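Local coordinates for protein beta-glucuronidase (uncultured Clostridium sp., PDB 6U7J) that hydrolyses beta-D-glucuronides, as a gut microbial glycoside hydrolase of family 2 that probably releases estrogens from their glucuronide conjugates, at residues 22-27 / 186-191; 108-113 / 131-136; 214-219 / 247-252; 276-281 / 403-408. All blocks are in the same frame, centred on the assembly; numbering follows the deposited sequence.

Contact 1: residues 22-27 / 186-191; sequences KELNGI and RPVRLY
Two antiparallel strands of the sugar-binding domain, a beta-sandwich in family 2 glycosidases, meet where 22-27 runs beside 186-191. Lys-22 and Leu-190 form a hydrogen-bonded pair: Lys-22 N donates to Leu-190 O at 2.6 Å, almost along the C=O axis, and Leu-190 N returns the bond to Lys-22 O. Glu-23 and Arg-189 follow as a non-hydrogen-bonded pair, which leaves their side chains next to each other on one face of the sheet. They extend side by side in the same direction, and Glu-23 OE2 reaches Arg-189 NH1 at 2.6 Å in a salt bridge. The carboxylate stands nearly upright on the guanidinium (planes 81° apart), its oxygens over one face, so this is a one-oxygen grip and not a paired, coplanar one. A bend at chi2 (-83°) folds the glutamate back over the arginine.

After Glu-23 the first strand breaks, yet Leu-24 N still gives the straightest bond, to Val-188 O (2.8 Å, 173° at the hydrogen), from above the carbonyl plane. The amide oxygen of Asn-25 then does the work of a backbone carbonyl: Val-188 N points at Asn-25 OD1, 2.9 Å away and in the amide plane. Asn-25 ND2 makes a weak bond to Glu-23 OE1. Next along, Leu-24 CB rests 4.0 Å from Val-188 CG1, while Leu-24 CD1 crosses obliquely toward the CB of Leu-190.

Phe-83 and Leu-96 from adjoining strands close round these leucines. Lys-22 sends its amino group away, to the carbonyl of Ala-84. The arginine has a second acidic partner, Arg-189 NH2 forming a salt bridge with Glu-347 OE2.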
# COMPACT_ATOMS: atom_id res chain seq x y z
N LYS B 22 -32.56 25.06 17.54
CA LYS B 22 -32.89 24.51 16.25
C LYS B 22 -31.61 24.44 15.41
O LYS B 22 -30.95 25.45 15.18
CB LYS B 22 -33.93 25.35 15.52
CG LYS B 22 -34.09 24.93 14.11
CD LYS B 22 -35.52 24.55 13.83
CE LYS B 22 -36.40 25.79 13.84
NZ LYS B 22 -37.40 25.68 12.75
N GLU B 23 -31.26 23.23 14.97
CA GLU B 23 -30.09 22.99 14.16
C GLU B 23 -30.35 23.33 12.70
O GLU B 23 -31.33 22.88 12.12
CB GLU B 23 -29.65 21.52 14.26
CG GLU B 23 -29.56 21.00 15.68
CD GLU B 23 -28.23 21.35 16.32
OE1 GLU B 23 -27.22 21.33 15.60
OE2 GLU B 23 -28.19 21.65 17.53
N LEU B 24 -29.45 24.10 12.10
CA LEU B 24 -29.55 24.43 10.69
C LEU B 24 -28.41 23.82 9.88
O LEU B 24 -27.70 24.54 9.17
CB LEU B 24 -29.56 25.96 10.49
CG LEU B 24 -30.63 26.68 11.31
CD1 LEU B 24 -30.51 28.17 11.10
CD2 LEU B 24 -32.01 26.17 10.93
N ASN B 25 -28.21 22.52 9.96
CA ASN B 25 -27.11 21.85 9.28
C ASN B 25 -27.65 21.21 7.99
O ASN B 25 -28.31 21.92 7.23
CB ASN B 25 -26.43 20.90 10.26
CG ASN B 25 -25.90 21.62 11.47
OD1 ASN B 25 -25.34 22.72 11.37
ND2 ASN B 25 -26.10 21.04 12.63
N GLY B 26 -27.38 19.94 7.70
CA GLY B 26 -27.95 19.36 6.50
C GLY B 26 -27.23 19.83 5.24
O GLY B 26 -26.03 20.11 5.23
N ILE B 27 -27.99 19.92 4.15
CA ILE B 27 -27.45 20.26 2.85
C ILE B 27 -27.85 21.69 2.53
O ILE B 27 -29.04 22.02 2.57
CB ILE B 27 -27.94 19.28 1.77
CG1 ILE B 27 -27.67 17.83 2.19
CG2 ILE B 27 -27.33 19.61 0.45
CD1 ILE B 27 -26.23 17.55 2.55
N ARG B 186 -18.58 23.97 11.80
CA ARG B 186 -19.24 23.65 13.06
C ARG B 186 -20.73 23.95 12.97
O ARG B 186 -21.16 24.70 12.08
CB ARG B 186 -18.58 24.43 14.21
CG ARG B 186 -17.16 23.92 14.45
CD ARG B 186 -16.40 24.64 15.54
NE ARG B 186 -14.99 24.30 15.44
CZ ARG B 186 -14.01 24.97 16.02
NH1 ARG B 186 -14.29 26.04 16.77
NH2 ARG B 186 -12.76 24.58 15.85
N PRO B 187 -21.54 23.33 13.82
CA PRO B 187 -23.00 23.45 13.69
C PRO B 187 -23.48 24.89 13.66
O PRO B 187 -22.98 25.75 14.38
CB PRO B 187 -23.53 22.73 14.94
CG PRO B 187 -22.46 21.74 15.27
CD PRO B 187 -21.16 22.37 14.87
N VAL B 188 -24.48 25.14 12.80
CA VAL B 188 -25.24 26.38 12.79
C VAL B 188 -26.52 26.16 13.58
O VAL B 188 -27.21 25.15 13.40
CB VAL B 188 -25.57 26.83 11.35
CG1 VAL B 188 -26.33 28.20 11.36
CG2 VAL B 188 -24.31 26.93 10.52
N ARG B 189 -26.84 27.09 14.48
CA ARG B 189 -27.96 26.92 15.39
C ARG B 189 -28.77 28.20 15.46
O ARG B 189 -28.21 29.30 15.54
CB ARG B 189 -27.48 26.54 16.80
CG ARG B 189 -26.46 25.41 16.84
CD ARG B 189 -26.44 24.71 18.20
NE ARG B 189 -25.34 23.74 18.31
CZ ARG B 189 -25.42 22.55 18.90
NH1 ARG B 189 -26.55 22.14 19.46
NH2 ARG B 189 -24.35 21.76 18.92
N LEU B 190 -30.09 28.06 15.38
CA LEU B 190 -31.03 29.11 15.79
C LEU B 190 -31.62 28.69 17.14
O LEU B 190 -32.17 27.59 17.25
CB LEU B 190 -32.13 29.31 14.76
CG LEU B 190 -33.14 30.41 15.11
CD1 LEU B 190 -32.55 31.79 14.83
CD2 LEU B 190 -34.44 30.23 14.36
N TYR B 191 -31.50 29.55 18.15
CA TYR B 191 -31.97 29.18 19.47
C TYR B 191 -32.75 30.33 20.11
O TYR B 191 -32.57 31.49 19.76
CB TYR B 191 -30.81 28.74 20.37
CG TYR B 191 -29.84 29.80 20.87
CD1 TYR B 191 -30.10 30.50 22.06
CD2 TYR B 191 -28.63 30.02 20.24
CE1 TYR B 191 -29.20 31.43 22.57
CE2 TYR B 191 -27.71 30.95 20.73
CZ TYR B 191 -28.00 31.65 21.91
OH TYR B 191 -27.11 32.57 22.41

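Contact 2: residues 108-113 / 131-136; sequences YLNGKE and MANEGE
Asn-110 and Asn-133 reach toward each other tip to tip, their amide planes only 13° apart, yet the two groups do not bond. The nearest atoms are both donors, Asn-110 ND2 and Asn-133 ND2, at 3.4 Å. The polar link between the segments is instead a water, which accepts from Asn-110 ND2 and from Lys-112 NZ and donates to Met-131 O at 2.5 Å. Lys-112 curls back over its own turn to get there, and its NZ also bonds to Leu-109 O at 3.1 Å, from above the carbonyl plane. That oxygen already accepts from Lys-112 N, so two donors grip it.

Alongside these polar groups, Leu-109 holds CG anti to its backbone N (chi1 171°) and brings CD2 to 4.0 Å from Met-131 CB, the two side chains crossing obliquely; Ala-132 CB touches the same methyl.

Residues 109-112 form a type I' turn, the tight link of a beta-hairpin, with Asn-110 and Gly-111 both at positive phi. The hairpin joins strands 104-109 and 112-118 of the sugar-binding domain. Asn-110 is tied to strand 135-144 through Asn-137 and Arg-138, while Leu-109 also packs on Phe-83 of strand 76-85 and Ile-114 of strand 112-118.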
# COMPACT_ATOMS: atom_id res chain seq x y z
N TYR B 108 -26.04 37.27 5.93
CA TYR B 108 -27.19 38.00 5.43
C TYR B 108 -28.45 37.25 5.82
O TYR B 108 -28.48 36.01 5.79
CB TYR B 108 -27.16 38.17 3.90
CG TYR B 108 -25.92 38.83 3.35
CD1 TYR B 108 -24.77 38.09 3.08
CD2 TYR B 108 -25.89 40.20 3.07
CE1 TYR B 108 -23.63 38.69 2.56
CE2 TYR B 108 -24.77 40.81 2.56
CZ TYR B 108 -23.64 40.04 2.30
OH TYR B 108 -22.51 40.64 1.79
N LEU B 109 -29.49 38.00 6.20
CA LEU B 109 -30.79 37.45 6.55
C LEU B 109 -31.84 38.14 5.69
O LEU B 109 -32.01 39.36 5.78
CB LEU B 109 -31.10 37.62 8.03
CG LEU B 109 -32.52 37.26 8.48
CD1 LEU B 109 -32.78 35.79 8.24
CD2 LEU B 109 -32.77 37.63 9.95
N ASN B 110 -32.55 37.35 4.88
CA ASN B 110 -33.55 37.88 3.96
C ASN B 110 -32.97 39.00 3.09
O ASN B 110 -33.63 40.00 2.81
CB ASN B 110 -34.79 38.34 4.73
CG ASN B 110 -35.46 37.19 5.45
OD1 ASN B 110 -35.62 36.11 4.88
ND2 ASN B 110 -35.81 37.39 6.71
N GLY B 111 -31.72 38.82 2.66
CA GLY B 111 -31.07 39.76 1.78
C GLY B 111 -30.39 40.92 2.47
O GLY B 111 -29.81 41.77 1.78
N LYS B 112 -30.39 40.99 3.80
CA LYS B 112 -29.81 42.11 4.53
C LYS B 112 -28.66 41.63 5.39
O LYS B 112 -28.82 40.71 6.19
CB LYS B 112 -30.84 42.82 5.40
CG LYS B 112 -32.18 43.09 4.72
CD LYS B 112 -33.20 43.58 5.76
CE LYS B 112 -34.09 42.44 6.28
NZ LYS B 112 -33.46 41.57 7.36
N GLU B 113 -27.51 42.29 5.27
CA GLU B 113 -26.34 41.97 6.08
C GLU B 113 -26.61 42.21 7.55
O GLU B 113 -26.91 43.34 7.95
CB GLU B 113 -25.15 42.81 5.63
CG GLU B 113 -23.95 42.60 6.52
CD GLU B 113 -22.74 43.36 6.05
OE1 GLU B 113 -22.61 43.62 4.83
OE2 GLU B 113 -21.90 43.71 6.90
N MET B 131 -35.74 40.88 13.48
CA MET B 131 -35.51 40.86 12.04
C MET B 131 -36.02 39.62 11.33
O MET B 131 -36.28 39.68 10.13
CB MET B 131 -34.02 41.01 11.74
CG MET B 131 -33.32 41.95 12.69
SD MET B 131 -31.63 42.17 12.16
CE MET B 131 -30.74 41.75 13.64
N ALA B 132 -36.15 38.49 12.03
CA ALA B 132 -36.61 37.28 11.37
C ALA B 132 -38.13 37.27 11.32
O ALA B 132 -38.80 37.72 12.25
CB ALA B 132 -36.09 36.04 12.11
N ASN B 133 -38.67 36.78 10.22
CA ASN B 133 -40.11 36.63 10.09
C ASN B 133 -40.55 35.31 10.70
O ASN B 133 -39.79 34.33 10.74
CB ASN B 133 -40.56 36.66 8.63
CG ASN B 133 -39.68 37.51 7.76
OD1 ASN B 133 -39.43 38.68 8.06
ND2 ASN B 133 -39.19 36.93 6.66
N GLU B 134 -41.80 35.28 11.15
CA GLU B 134 -42.46 34.01 11.42
C GLU B 134 -42.52 33.20 10.13
O GLU B 134 -42.76 33.74 9.04
CB GLU B 134 -43.86 34.26 11.97
CG GLU B 134 -44.58 33.00 12.42
CD GLU B 134 -45.98 33.31 12.95
OE1 GLU B 134 -46.09 33.85 14.08
OE2 GLU B 134 -46.96 33.01 12.23
N GLY B 135 -42.30 31.90 10.24
CA GLY B 135 -42.21 31.09 9.05
C GLY B 135 -40.87 31.22 8.35
O GLY B 135 -39.83 31.37 9.00
N GLU B 136 -40.91 31.20 7.02
CA GLU B 136 -39.72 31.01 6.20
C GLU B 136 -38.81 32.24 6.18
O GLU B 136 -39.28 33.37 6.06
CB GLU B 136 -40.15 30.66 4.77
CG GLU B 136 -39.04 30.61 3.77
CD GLU B 136 -39.24 29.52 2.74
OE1 GLU B 136 -39.37 28.33 3.13
OE2 GLU B 136 -39.27 29.85 1.53
O HOH W 1 -35.46 40.18 7.78

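Contact 3: residues 214-219 / 247-252; sequences VHYEIK and DMVLVK
Val-214 CG2 and Val-251 CG2 meet at 3.5 Å, a close methyl-to-methyl touch at the apolar centre of the pair, on the side turned to the facing sheet. Val-249, on the same face, adds its CG2 beside Val-214 CB and its CG1 near the ring of Tyr-216. Ile-231 of a facing strand packs on both Val-214 and Val-249, and Val-229 and Leu-267 on Tyr-216. The tyrosine takes the crowded position between its backbone N and carbonyl carbon (chi1 72°), which swings the ring across to its partner, so that Asp-247 CB lies 3.4 Å from Tyr-216 OH.

This is an antiparallel pairing at the edge of a three-stranded sheet, in the immunoglobulin-like beta-sandwich domain of family 2 enzymes. Val-214 with Val-249 and Tyr-216 with Asp-247 are hydrogen-bonded pairs, each closed by two backbone bonds; that from Tyr-216 N to Asp-247 O runs nearly along the C=O axis at 2.9 Å. Between them, His-215 and Met-248 form the non-hydrogen-bonded pair, with CA atoms 4.3 Å apart. On this opposite face Met-248 lies alongside the imidazole, its CG over the ring in a CH-pi contact 3.4 Å from the centroid, while SD approaches obliquely.

At the polar edge, the Tyr-216 hydroxyl bonds to Glu-244 O, and Asp-247 divides its carboxylate: OD1 meets Ser-242 OG, and OD2 accepts from Met-248 N at 2.7 Å.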
# COMPACT_ATOMS: atom_id res chain seq x y z
N VAL B 214 -16.66 27.27 45.70
CA VAL B 214 -17.11 27.62 44.35
C VAL B 214 -17.41 29.12 44.33
O VAL B 214 -18.38 29.57 44.93
CB VAL B 214 -18.33 26.81 43.93
CG1 VAL B 214 -18.78 27.23 42.53
CG2 VAL B 214 -18.02 25.33 43.96
N HIS B 215 -16.57 29.88 43.64
CA HIS B 215 -16.81 31.29 43.37
C HIS B 215 -17.50 31.40 42.02
O HIS B 215 -16.96 30.95 41.01
CB HIS B 215 -15.51 32.09 43.34
CG HIS B 215 -14.68 31.97 44.58
ND1 HIS B 215 -14.26 30.75 45.08
CD2 HIS B 215 -14.16 32.92 45.40
CE1 HIS B 215 -13.54 30.96 46.17
NE2 HIS B 215 -13.46 32.26 46.38
N TYR B 216 -18.69 32.00 41.99
CA TYR B 216 -19.40 32.18 40.73
C TYR B 216 -19.84 33.62 40.58
O TYR B 216 -19.99 34.36 41.55
CB TYR B 216 -20.61 31.24 40.62
CG TYR B 216 -21.78 31.59 41.51
CD1 TYR B 216 -22.70 32.57 41.14
CD2 TYR B 216 -21.99 30.91 42.71
CE1 TYR B 216 -23.77 32.89 41.96
CE2 TYR B 216 -23.07 31.21 43.52
CZ TYR B 216 -23.95 32.20 43.14
OH TYR B 216 -25.01 32.50 43.95
N GLU B 217 -20.06 34.01 39.32
CA GLU B 217 -20.51 35.35 38.97
C GLU B 217 -21.38 35.25 37.73
O GLU B 217 -20.94 34.73 36.70
CB GLU B 217 -19.33 36.29 38.73
CG GLU B 217 -19.72 37.70 38.32
CD GLU B 217 -18.50 38.60 38.17
OE1 GLU B 217 -18.67 39.79 37.83
OE2 GLU B 217 -17.37 38.11 38.39
N ILE B 218 -22.61 35.75 37.84
CA ILE B 218 -23.64 35.60 36.82
C ILE B 218 -24.01 36.98 36.30
O ILE B 218 -24.02 37.96 37.05
CB ILE B 218 -24.86 34.85 37.38
CG1 ILE B 218 -24.41 33.51 37.96
CG2 ILE B 218 -25.93 34.65 36.32
CD1 ILE B 218 -25.47 32.79 38.76
N LYS B 219 -24.29 37.07 35.00
CA LYS B 219 -24.60 38.32 34.33
C LYS B 219 -25.91 38.12 33.59
O LYS B 219 -26.06 37.15 32.84
CB LYS B 219 -23.47 38.71 33.38
CG LYS B 219 -23.63 40.03 32.64
CD LYS B 219 -22.32 40.32 31.85
CE LYS B 219 -22.55 40.95 30.46
NZ LYS B 219 -21.44 41.86 30.01
N ASP B 247 -21.29 35.23 44.18
CA ASP B 247 -21.26 34.59 45.49
C ASP B 247 -20.12 33.58 45.56
O ASP B 247 -19.50 33.22 44.55
CB ASP B 247 -22.58 33.91 45.82
CG ASP B 247 -22.84 33.80 47.32
OD1 ASP B 247 -23.92 33.31 47.71
OD2 ASP B 247 -21.97 34.21 48.12
N MET B 248 -19.88 33.12 46.78
CA MET B 248 -18.77 32.24 47.12
C MET B 248 -19.35 31.22 48.10
O MET B 248 -19.60 31.55 49.26
CB MET B 248 -17.64 33.05 47.74
CG MET B 248 -16.31 32.36 47.89
SD MET B 248 -15.15 33.37 48.84
CE MET B 248 -15.11 32.52 50.42
N VAL B 249 -19.62 30.00 47.63
CA VAL B 249 -20.32 29.02 48.45
C VAL B 249 -19.49 27.75 48.60
O VAL B 249 -18.60 27.45 47.79
CB VAL B 249 -21.72 28.68 47.91
CG1 VAL B 249 -22.55 29.95 47.73
CG2 VAL B 249 -21.61 27.93 46.61
N LEU B 250 -19.82 26.99 49.63
CA LEU B 250 -19.04 25.87 50.13
C LEU B 250 -19.57 24.55 49.57
O LEU B 250 -20.78 24.34 49.49
CB LEU B 250 -19.09 25.83 51.66
CG LEU B 250 -18.19 24.91 52.48
CD1 LEU B 250 -16.76 24.93 51.98
CD2 LEU B 250 -18.27 25.31 53.95
N VAL B 251 -18.65 23.66 49.20
CA VAL B 251 -18.97 22.30 48.78
C VAL B 251 -18.13 21.39 49.66
O VAL B 251 -16.95 21.16 49.38
CB VAL B 251 -18.69 22.07 47.29
CG1 VAL B 251 -19.28 20.74 46.84
CG2 VAL B 251 -19.24 23.21 46.47
N LYS B 252 -18.72 20.90 50.75
CA LYS B 252 -17.96 20.10 51.69
C LYS B 252 -17.78 18.69 51.15
O LYS B 252 -18.66 18.14 50.47
CB LYS B 252 -18.64 20.07 53.06
CG LYS B 252 -18.28 21.27 53.97
CD LYS B 252 -17.57 20.83 55.25
CE LYS B 252 -16.97 22.02 56.02
NZ LYS B 252 -17.86 22.56 57.10

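Contact 4: residues 276-281 / 403-408; sequences YTLPFG and DKNHPC
Strand 274-280 comes to its end against a loop with neither helix nor strand. Residues 403-406 make a type I beta turn that starts on the last residue of helix 386-403, closed by His-406 N donating to Asp-403 O at 3.0 Å. The chains come closest at Gly-281 and Pro-407, whose CA atoms are 5.3 Å apart, and a little less closely at Phe-280 and Asn-405. Between the two segments themselves the contact is van der Waals in kind.

Pro-407 presents its ring to the glycine backbone, CG lying 3.7 Å from Gly-281 N and CB 3.9 Å from Gly-281 CA. With no side chain at Gly-281, the ring can lie directly on its backbone. Further up the strand, Leu-278 holds CG anti to its backbone N (chi1 177°) and crosses Asn-405 at about a right angle, its CD2 touching Asn-405 ND2 at 3.6 Å. The amide is kept there by bonds at both ends: ND2 gives to Ile-201 O and OD1 accepts from Val-203 N. It thus bonds to the backbone of strand 198-208 while its ND2 end meets the leucine methyl, and the leucine itself packs on Ile-201 and Val-203. Pro-407 is held in turn through its carbonyl, bonded to Arg-283 NE.

The contact therefore joins two domains: the edge strand of the immunoglobulin-like beta-sandwich meets the connection between a helix and the next strand, 409-416, of the TIM barrel, a domain interface of the multi-domain architecture of family 2 glycoside hydrolases.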
# COMPACT_ATOMS: atom_id res chain seq x y z
N TYR B 276 -30.65 28.09 33.18
CA TYR B 276 -29.39 27.68 32.58
C TYR B 276 -28.63 26.79 33.55
O TYR B 276 -28.54 27.11 34.74
CB TYR B 276 -28.49 28.87 32.21
CG TYR B 276 -27.39 28.47 31.23
CD1 TYR B 276 -26.20 27.90 31.68
CD2 TYR B 276 -27.56 28.61 29.85
CE1 TYR B 276 -25.19 27.50 30.79
CE2 TYR B 276 -26.56 28.22 28.94
CZ TYR B 276 -25.38 27.67 29.43
OH TYR B 276 -24.39 27.29 28.56
N THR B 277 -28.07 25.70 33.04
CA THR B 277 -27.34 24.70 33.83
C THR B 277 -25.94 24.51 33.24
O THR B 277 -25.78 23.93 32.16
CB THR B 277 -28.09 23.38 33.86
OG1 THR B 277 -29.42 23.60 34.32
CG2 THR B 277 -27.38 22.38 34.77
N LEU B 278 -24.92 24.96 33.97
CA LEU B 278 -23.53 24.91 33.53
C LEU B 278 -22.78 23.81 34.27
O LEU B 278 -22.66 23.89 35.50
CB LEU B 278 -22.86 26.26 33.77
CG LEU B 278 -21.37 26.33 33.41
CD1 LEU B 278 -21.19 26.43 31.89
CD2 LEU B 278 -20.73 27.51 34.11
N PRO B 279 -22.27 22.79 33.58
CA PRO B 279 -21.35 21.85 34.25
C PRO B 279 -20.04 22.54 34.57
O PRO B 279 -19.62 23.47 33.88
CB PRO B 279 -21.15 20.74 33.21
CG PRO B 279 -22.23 20.98 32.14
CD PRO B 279 -22.52 22.43 32.18
N PHE B 280 -19.39 22.10 35.64
CA PHE B 280 -18.06 22.61 35.97
C PHE B 280 -17.36 21.59 36.86
O PHE B 280 -17.98 20.65 37.37
CB PHE B 280 -18.12 24.00 36.61
CG PHE B 280 -18.61 24.00 38.04
CD1 PHE B 280 -19.98 24.07 38.32
CD2 PHE B 280 -17.72 23.97 39.10
CE1 PHE B 280 -20.44 24.08 39.63
CE2 PHE B 280 -18.18 23.97 40.43
CZ PHE B 280 -19.54 24.03 40.70
N GLY B 281 -16.06 21.78 37.02
CA GLY B 281 -15.25 20.86 37.80
C GLY B 281 -14.42 21.59 38.83
O GLY B 281 -13.94 22.69 38.60
N ASP B 403 -14.03 29.15 26.79
CA ASP B 403 -13.54 27.94 27.47
C ASP B 403 -13.18 28.13 28.95
O ASP B 403 -12.71 27.18 29.58
CB ASP B 403 -12.33 27.38 26.70
CG ASP B 403 -12.71 26.84 25.30
OD1 ASP B 403 -13.89 26.92 24.89
OD2 ASP B 403 -11.80 26.35 24.60
N LYS B 404 -13.42 29.32 29.52
CA LYS B 404 -12.93 29.62 30.87
C LYS B 404 -13.46 28.63 31.91
O LYS B 404 -12.77 28.34 32.89
CB LYS B 404 -13.31 31.04 31.28
CG LYS B 404 -14.81 31.33 31.15
CD LYS B 404 -15.11 32.81 31.29
CE LYS B 404 -16.62 33.03 31.29
NZ LYS B 404 -16.99 34.46 31.36
N ASN B 405 -14.66 28.12 31.71
CA ASN B 405 -15.29 27.26 32.70
C ASN B 405 -14.99 25.78 32.49
O ASN B 405 -15.50 24.94 33.23
CB ASN B 405 -16.80 27.50 32.69
CG ASN B 405 -17.15 28.90 33.15
OD1 ASN B 405 -16.52 29.42 34.07
ND2 ASN B 405 -18.14 29.52 32.52
N HIS B 406 -14.17 25.44 31.50
CA HIS B 406 -13.79 24.05 31.26
C HIS B 406 -12.69 23.61 32.23
O HIS B 406 -11.56 24.09 32.15
CB HIS B 406 -13.33 23.87 29.82
CG HIS B 406 -14.45 23.82 28.81
ND1 HIS B 406 -15.52 22.97 28.94
CD2 HIS B 406 -14.63 24.49 27.65
CE1 HIS B 406 -16.33 23.13 27.90
NE2 HIS B 406 -15.81 24.05 27.11
N PRO B 407 -12.98 22.69 33.16
CA PRO B 407 -11.90 22.11 33.95
C PRO B 407 -10.88 21.35 33.12
O PRO B 407 -9.72 21.21 33.56
CB PRO B 407 -12.63 21.17 34.92
CG PRO B 407 -13.88 20.79 34.16
CD PRO B 407 -14.27 22.02 33.39
N CYS B 408 -11.22 20.86 31.93
CA CYS B 408 -10.20 20.12 31.20
C CYS B 408 -9.05 21.05 30.77
O CYS B 408 -7.91 20.59 30.68
CB CYS B 408 -10.83 19.35 30.02
SG CYS B 408 -11.39 20.44 28.67

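How the contacts relate
Along the chain the contacts follow the order of the domains. Contact 2 is nested within the loop closed by contact 1, and both belong to the same antiparallel sheet of the sugar-binding domain, their centres about 16 Å apart without touching. Contact 3 comes next, in the immunoglobulin-like domain, about 33 Å from contact 1 and 40 Å from contact 2 between centres. Contact 4 opens in that same domain and closes in the TIM barrel. Its centre lies about 13 Å from that of contact 3, and the two touch where Val-214 CG1 meets Phe-280 CZ at 3.8 Å, across the sandwich. Three contacts thus build individual domains, whereas 276-281 / 403-408 fastens one of them to the barrel.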